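Local coordinates for trehalose-6-phosphate phosphatase (Candida albicans, PDB 5DXF), which belongs to glycosyltransferase family 20, whose members have the two-domain GT-B fold, at residues G352-W363 with V479-M490. Numbering follows the deposited sequence.
Sequences GFEIFLDMYPEW and VGVAKTINDALM
Asn-486 can be followed outward from its helix to a place between the side chains of Tyr-360 and Trp-363. Its CB lies over the face of the Tyr-360 ring, a CH-pi contact 3.8 Å from the ring centroid. CG, placed anti to the backbone N, stays above the same ring near CE1, and the amide and phenol planes, 3° apart, are stacked. At the tip, ND2 projects past the CE1/CZ side of the ring, while OD1 stays above its rim and also accepts a hydrogen bond from Trp-363 NE1 at 3.1 Å. That bond is bent, with an N-H...O angle of 136°. The amide thus lies flat on Tyr-360 while its oxygen takes the N-H of an indole turned nearly at a right angle to it.

Beside it, Leu-489 CD1 sits 3.6 Å from the centroid of the Trp-363 six-membered ring, and the Met-490 sulfur meets that ring at its edge, a Met-aromatic contact. Ile-485 CG2 covers the centre of the Phe-356 ring at 3.7 Å from its centroid. Where the two backbones come nearest, Ala-482 CB reaches Phe-356 N at 3.5 Å, among Gly-352, Ile-355 and Met-359.

Phe-356 and Ala-482 each fill a hole in the opposite helix: reciprocal knobs-into-holes packing, the axes crossing at -64°. Phe-356 also touches Val-367 of strand 367-374, and Ile-485 touches Ile-456 of strand 455-458, so both helices pack on parallel strands of an alpha/beta domain, consistent with a Rossmann-like domain of the GT-B fold.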
ATOM      1  N   GLY A 352      -3.607  -1.421  22.912  1.00 42.90           N
ATOM      2  CA  GLY A 352      -2.681  -0.446  23.456  1.00 57.46           C
ATOM      3  C   GLY A 352      -3.395   0.792  23.966  1.00 53.82           C
ATOM      4  O   GLY A 352      -3.019   1.357  24.995  1.00 46.39           O
ATOM      5  N   PHE A 353      -4.437   1.210  23.249  1.00 53.58           N
ATOM      6  CA  PHE A 353      -5.215   2.383  23.635  1.00 53.21           C
ATOM      7  C   PHE A 353      -5.980   2.131  24.924  1.00 52.31           C
ATOM      8  O   PHE A 353      -6.048   2.998  25.799  1.00 53.33           O
ATOM      9  CB  PHE A 353      -6.185   2.781  22.521  1.00 51.90           C
ATOM     10  CG  PHE A 353      -7.036   3.974  22.857  1.00 48.23           C
ATOM     11  CD1 PHE A 353      -6.463   5.130  23.365  1.00 55.30           C
ATOM     12  CD2 PHE A 353      -8.405   3.946  22.649  1.00 49.37           C
ATOM     13  CE1 PHE A 353      -7.244   6.233  23.670  1.00 47.33           C
ATOM     14  CE2 PHE A 353      -9.189   5.044  22.949  1.00 41.71           C
ATOM     15  CZ  PHE A 353      -8.609   6.189  23.461  1.00 48.98           C
ATOM     16  N   GLU A 354      -6.561   0.942  25.033  1.00 43.37           N
ATOM     17  CA  GLU A 354      -7.261   0.557  26.248  1.00 48.71           C
ATOM     18  C   GLU A 354      -6.314   0.552  27.441  1.00 54.27           C
ATOM     19  O   GLU A 354      -6.623   1.141  28.478  1.00 62.85           O
ATOM     20  CB  GLU A 354      -7.906  -0.815  26.091  1.00 55.71           C
ATOM     21  CG  GLU A 354      -8.575  -1.304  27.361  1.00 62.01           C
ATOM     22  CD  GLU A 354      -9.256  -2.637  27.179  1.00 62.48           C
ATOM     23  OE1 GLU A 354      -8.959  -3.325  26.179  1.00 59.87           O
ATOM     24  OE2 GLU A 354     -10.092  -3.003  28.032  1.00 63.21           O
ATOM     25  N   ILE A 355      -5.171  -0.115  27.293  1.00 54.32           N
ATOM     26  CA  ILE A 355      -4.159  -0.123  28.347  1.00 59.34           C
ATOM     27  C   ILE A 355      -3.787   1.309  28.727  1.00 56.57           C
ATOM     28  O   ILE A 355      -3.657   1.633  29.908  1.00 54.21           O
ATOM     29  CB  ILE A 355      -2.885  -0.889  27.926  1.00 59.22           C
ATOM     30  CG1 ILE A 355      -3.200  -2.358  27.637  1.00 61.49           C
ATOM     31  CG2 ILE A 355      -1.829  -0.802  29.017  1.00 54.03           C
ATOM     32  CD1 ILE A 355      -3.360  -3.206  28.886  1.00 67.62           C
ATOM     33  N   PHE A 356      -3.641   2.163  27.717  1.00 57.41           N
ATOM     34  CA  PHE A 356      -3.309   3.571  27.927  1.00 58.44           C
ATOM     35  C   PHE A 356      -4.347   4.283  28.778  1.00 60.53           C
ATOM     36  O   PHE A 356      -4.001   5.062  29.665  1.00 60.74           O
ATOM     37  CB  PHE A 356      -3.156   4.286  26.583  1.00 55.89           C
ATOM     38  CG  PHE A 356      -3.174   5.789  26.684  1.00 59.97           C
ATOM     39  CD1 PHE A 356      -2.068   6.483  27.149  1.00 63.47           C
ATOM     40  CD2 PHE A 356      -4.294   6.507  26.294  1.00 58.98           C
ATOM     41  CE1 PHE A 356      -2.085   7.867  27.235  1.00 60.97           C
ATOM     42  CE2 PHE A 356      -4.315   7.889  26.378  1.00 61.12           C
ATOM     43  CZ  PHE A 356      -3.209   8.568  26.846  1.00 59.16           C
ATOM     44  N   LEU A 357      -5.619   4.017  28.501  1.00 55.61           N
ATOM     45  CA  LEU A 357      -6.698   4.598  29.289  1.00 57.56           C
ATOM     46  C   LEU A 357      -6.707   4.038  30.708  1.00 68.03           C
ATOM     47  O   LEU A 357      -7.057   4.738  31.660  1.00 59.40           O
ATOM     48  CB  LEU A 357      -8.046   4.355  28.611  1.00 57.03           C
ATOM     49  CG  LEU A 357      -8.262   5.126  27.307  1.00 53.18           C
ATOM     50  CD1 LEU A 357      -9.646   4.857  26.744  1.00 53.90           C
ATOM     51  CD2 LEU A 357      -8.052   6.615  27.528  1.00 54.40           C
ATOM     52  N   ASP A 358      -6.309   2.777  30.812  1.00 64.49           N
ATOM     53  CA  ASP A 358      -6.200   2.081  32.077  1.00 63.76           C
ATOM     54  C   ASP A 358      -5.158   2.662  33.003  1.00 65.70           C
ATOM     55  O   ASP A 358      -5.388   2.809  34.190  1.00 71.80           O
ATOM     56  CB  ASP A 358      -5.839   0.631  31.805  1.00 20.00           C
ATOM     57  CG  ASP A 358      -7.015  -0.285  31.921  1.00 20.00           C
ATOM     58  OD1 ASP A 358      -7.379  -0.629  33.053  1.00 20.00           O
ATOM     59  OD2 ASP A 358      -7.574  -0.672  30.886  1.00 20.00           O
ATOM     60  N   MET A 359      -4.008   2.989  32.440  1.00 62.58           N
ATOM     61  CA  MET A 359      -2.838   3.431  33.192  1.00 62.73           C
ATOM     62  C   MET A 359      -2.883   4.903  33.589  1.00 70.66           C
ATOM     63  O   MET A 359      -2.382   5.277  34.649  1.00 72.27           O
ATOM     64  CB  MET A 359      -1.567   3.167  32.383  1.00 71.82           C
ATOM     65  CG  MET A 359      -1.243   1.695  32.195  1.00 67.62           C
ATOM     66  SD  MET A 359       0.176   1.441  31.113  1.00 69.37           S
ATOM     67  CE  MET A 359       1.419   2.438  31.932  1.00 63.03           C
ATOM     68  N   TYR A 360      -3.475   5.736  32.739  1.00 67.70           N
ATOM     69  CA  TYR A 360      -3.448   7.178  32.961  1.00 70.35           C
ATOM     70  C   TYR A 360      -4.842   7.777  33.114  1.00 71.38           C
ATOM     71  O   TYR A 360      -5.522   8.042  32.121  1.00 70.83           O
ATOM     72  CB  TYR A 360      -2.704   7.869  31.815  1.00 65.17           C
ATOM     73  CG  TYR A 360      -1.329   7.296  31.564  1.00 70.74           C
ATOM     74  CD1 TYR A 360      -0.238   7.704  32.320  1.00 66.24           C
ATOM     75  CD2 TYR A 360      -1.123   6.342  30.575  1.00 69.85           C
ATOM     76  CE1 TYR A 360       1.021   7.179  32.096  1.00 70.89           C
ATOM     77  CE2 TYR A 360       0.132   5.812  30.344  1.00 69.02           C
ATOM     78  CZ  TYR A 360       1.200   6.234  31.107  1.00 71.76           C
ATOM     79  OH  TYR A 360       2.451   5.710  30.880  1.00 68.09           O
ATOM     80  N   PRO A 361      -5.268   7.995  34.367  1.00 70.11           N
ATOM     81  CA  PRO A 361      -6.539   8.653  34.689  1.00 68.75           C
ATOM     82  C   PRO A 361      -6.567  10.100  34.209  1.00 69.18           C
ATOM     83  O   PRO A 361      -7.639  10.670  34.009  1.00 69.27           O
ATOM     84  CB  PRO A 361      -6.596   8.592  36.220  1.00 69.68           C
ATOM     85  CG  PRO A 361      -5.646   7.509  36.602  1.00 69.91           C
ATOM     86  CD  PRO A 361      -4.559   7.552  35.579  1.00 69.98           C
ATOM     87  N   GLU A 362      -5.385  10.679  34.036  1.00 73.57           N
ATOM     88  CA  GLU A 362      -5.237  12.056  33.579  1.00 77.45           C
ATOM     89  C   GLU A 362      -5.774  12.260  32.167  1.00 77.93           C
ATOM     90  O   GLU A 362      -6.264  13.338  31.828  1.00 73.22           O
ATOM     91  CB  GLU A 362      -3.764  12.461  33.635  1.00 74.22           C
ATOM     92  CG  GLU A 362      -2.832  11.369  33.133  1.00 75.46           C
ATOM     93  CD  GLU A 362      -1.383  11.803  33.083  1.00 82.16           C
ATOM     94  OE1 GLU A 362      -1.128  13.016  32.932  1.00 85.27           O
ATOM     95  OE2 GLU A 362      -0.499  10.928  33.195  1.00 82.46           O
ATOM     96  N   TRP A 363      -5.681  11.220  31.346  1.00 77.18           N
ATOM     97  CA  TRP A 363      -6.054  11.321  29.941  1.00 75.34           C
ATOM     98  C   TRP A 363      -7.462  10.803  29.662  1.00 68.78           C
ATOM     99  O   TRP A 363      -7.958  10.912  28.541  1.00 60.81           O
ATOM    100  CB  TRP A 363      -5.040  10.575  29.075  1.00 67.33           C
ATOM    101  CG  TRP A 363      -3.704  11.247  29.027  1.00 73.84           C
ATOM    102  CD1 TRP A 363      -2.569  10.861  29.678  1.00 75.39           C
ATOM    103  CD2 TRP A 363      -3.366  12.432  28.297  1.00 80.62           C
ATOM    104  NE1 TRP A 363      -1.543  11.729  29.392  1.00 77.85           N
ATOM    105  CE2 TRP A 363      -2.007  12.702  28.548  1.00 78.31           C
ATOM    106  CE3 TRP A 363      -4.079  13.291  27.456  1.00 75.06           C
ATOM    107  CZ2 TRP A 363      -1.347  13.793  27.986  1.00 78.10           C
ATOM    108  CZ3 TRP A 363      -3.423  14.370  26.899  1.00 72.44           C
ATOM    109  CH2 TRP A 363      -2.071  14.614  27.165  1.00 77.59           C
ATOM    110  N   VAL A 479       1.294  -2.622  26.542  1.00 55.16           N
ATOM    111  CA  VAL A 479       1.685  -1.801  27.661  1.00 55.43           C
ATOM    112  C   VAL A 479       2.720  -0.778  27.211  1.00 61.16           C
ATOM    113  O   VAL A 479       2.697   0.361  27.641  1.00 61.03           O
ATOM    114  CB  VAL A 479       2.183  -2.669  28.820  1.00 20.00           C
ATOM    115  CG1 VAL A 479       3.023  -3.816  28.299  1.00 20.00           C
ATOM    116  CG2 VAL A 479       2.927  -1.844  29.849  1.00 20.00           C
ATOM    117  N   GLY A 480       3.628  -1.203  26.345  1.00 58.30           N
ATOM    118  CA  GLY A 480       4.596  -0.317  25.737  1.00 55.84           C
ATOM    119  C   GLY A 480       3.987   0.744  24.854  1.00 55.12           C
ATOM    120  O   GLY A 480       4.402   1.886  24.876  1.00 56.16           O
ATOM    121  N   VAL A 481       2.994   0.350  24.072  1.00 60.09           N
ATOM    122  CA  VAL A 481       2.224   1.262  23.232  1.00 57.81           C
ATOM    123  C   VAL A 481       1.588   2.357  24.085  1.00 54.01           C
ATOM    124  O   VAL A 481       1.616   3.535  23.727  1.00 55.57           O
ATOM    125  CB  VAL A 481       1.128   0.517  22.442  1.00 54.90           C
ATOM    126  CG1 VAL A 481       0.142   1.498  21.828  1.00 49.12           C
ATOM    127  CG2 VAL A 481       1.750  -0.364  21.366  1.00 55.12           C
ATOM    128  N   ALA A 482       1.028   1.953  25.221  1.00 49.77           N
ATOM    129  CA  ALA A 482       0.430   2.883  26.173  1.00 56.00           C
ATOM    130  C   ALA A 482       1.444   3.911  26.670  1.00 60.75           C
ATOM    131  O   ALA A 482       1.228   5.129  26.553  1.00 60.88           O
ATOM    132  CB  ALA A 482      -0.158   2.119  27.342  1.00 58.86           C
ATOM    133  N   LYS A 483       2.546   3.409  27.226  1.00 63.00           N
ATOM    134  CA  LYS A 483       3.634   4.259  27.704  1.00 71.59           C
ATOM    135  C   LYS A 483       4.095   5.241  26.627  1.00 63.62           C
ATOM    136  O   LYS A 483       4.312   6.426  26.900  1.00 61.28           O
ATOM    137  CB  LYS A 483       4.815   3.400  28.166  1.00 68.18           C
ATOM    138  CG  LYS A 483       4.605   2.681  29.493  1.00 77.86           C
ATOM    139  CD  LYS A 483       5.616   1.554  29.660  1.00 69.92           C
ATOM    140  CE  LYS A 483       6.003   1.357  31.115  1.00 79.72           C
ATOM    141  NZ  LYS A 483       4.826   1.067  31.977  1.00 81.81           N
ATOM    142  N   THR A 484       4.228   4.741  25.403  1.00 58.09           N
ATOM    143  CA  THR A 484       4.682   5.545  24.275  1.00 58.64           C
ATOM    144  C   THR A 484       3.687   6.648  23.935  1.00 63.93           C
ATOM    145  O   THR A 484       4.082   7.773  23.644  1.00 68.48           O
ATOM    146  CB  THR A 484       4.913   4.682  23.023  1.00 51.13           C
ATOM    147  OG1 THR A 484       5.761   3.574  23.350  1.00 58.45           O
ATOM    148  CG2 THR A 484       5.565   5.504  21.926  1.00 52.63           C
ATOM    149  N   ILE A 485       2.401   6.317  23.964  1.00 59.90           N
ATOM    150  CA  ILE A 485       1.351   7.296  23.699  1.00 58.37           C
ATOM    151  C   ILE A 485       1.394   8.413  24.739  1.00 60.09           C
ATOM    152  O   ILE A 485       1.342   9.601  24.394  1.00 59.28           O
ATOM    153  CB  ILE A 485      -0.043   6.632  23.685  1.00 60.05           C
ATOM    154  CG1 ILE A 485      -0.218   5.784  22.422  1.00 51.30           C
ATOM    155  CG2 ILE A 485      -1.139   7.678  23.764  1.00 58.05           C
ATOM    156  CD1 ILE A 485      -1.403   4.846  22.482  1.00 44.10           C
ATOM    157  N   ASN A 486       1.509   8.031  26.010  1.00 63.52           N
ATOM    158  CA  ASN A 486       1.657   9.023  27.072  1.00 64.20           C
ATOM    159  C   ASN A 486       2.881   9.914  26.849  1.00 64.07           C
ATOM    160  O   ASN A 486       2.805  11.134  27.010  1.00 61.64           O
ATOM    161  CB  ASN A 486       1.745   8.347  28.442  1.00 67.40           C
ATOM    162  CG  ASN A 486       1.900   9.347  29.576  1.00 70.17           C
ATOM    163  OD1 ASN A 486       0.941  10.014  29.966  1.00 74.85           O
ATOM    164  ND2 ASN A 486       3.112   9.455  30.110  1.00 78.43           N
ATOM    165  N   ASP A 487       4.000   9.301  26.472  1.00 68.20           N
ATOM    166  CA  ASP A 487       5.237  10.040  26.219  1.00 66.58           C
ATOM    167  C   ASP A 487       5.100  11.028  25.065  1.00 65.86           C
ATOM    168  O   ASP A 487       5.592  12.154  25.142  1.00 65.59           O
ATOM    169  CB  ASP A 487       6.385   9.076  25.923  1.00 64.11           C
ATOM    170  CG  ASP A 487       6.925   8.409  27.170  1.00 62.95           C
ATOM    171  OD1 ASP A 487       6.311   8.559  28.247  1.00 68.63           O
ATOM    172  OD2 ASP A 487       7.966   7.725  27.069  1.00 82.66           O
ATOM    173  N   ALA A 488       4.436  10.598  23.998  1.00 64.17           N
ATOM    174  CA  ALA A 488       4.284  11.410  22.798  1.00 65.17           C
ATOM    175  C   ALA A 488       3.326  12.569  23.033  1.00 65.05           C
ATOM    176  O   ALA A 488       3.525  13.662  22.503  1.00 69.08           O
ATOM    177  CB  ALA A 488       3.804  10.557  21.638  1.00 59.03           C
ATOM    178  N   LEU A 489       2.288  12.328  23.826  1.00 63.31           N
ATOM    179  CA  LEU A 489       1.343  13.388  24.155  1.00 64.45           C
ATOM    180  C   LEU A 489       1.982  14.455  25.041  1.00 73.51           C
ATOM    181  O   LEU A 489       1.567  15.614  25.027  1.00 67.43           O
ATOM    182  CB  LEU A 489       0.104  12.815  24.843  1.00 72.28           C
ATOM    183  CG  LEU A 489      -0.842  11.993  23.967  1.00 66.69           C
ATOM    184  CD1 LEU A 489      -2.108  11.653  24.734  1.00 63.61           C
ATOM    185  CD2 LEU A 489      -1.169  12.740  22.684  1.00 59.38           C
ATOM    186  N   MET A 490       2.998  14.063  25.805  1.00 68.78           N
ATOM    187  CA  MET A 490       3.632  14.971  26.756  1.00 65.00           C
ATOM    188  C   MET A 490       4.940  15.565  26.245  1.00 73.51           C
ATOM    189  O   MET A 490       5.687  16.176  27.011  1.00 78.91           O
ATOM    190  CB  MET A 490       3.885  14.252  28.084  1.00 68.02           C
ATOM    191  CG  MET A 490       2.640  14.044  28.927  1.00 72.86           C
ATOM    192  SD  MET A 490       1.706  15.570  29.156  1.00 80.44           S
ATOM    193  CE  MET A 490       0.677  15.131  30.554  1.00 87.58           C
TER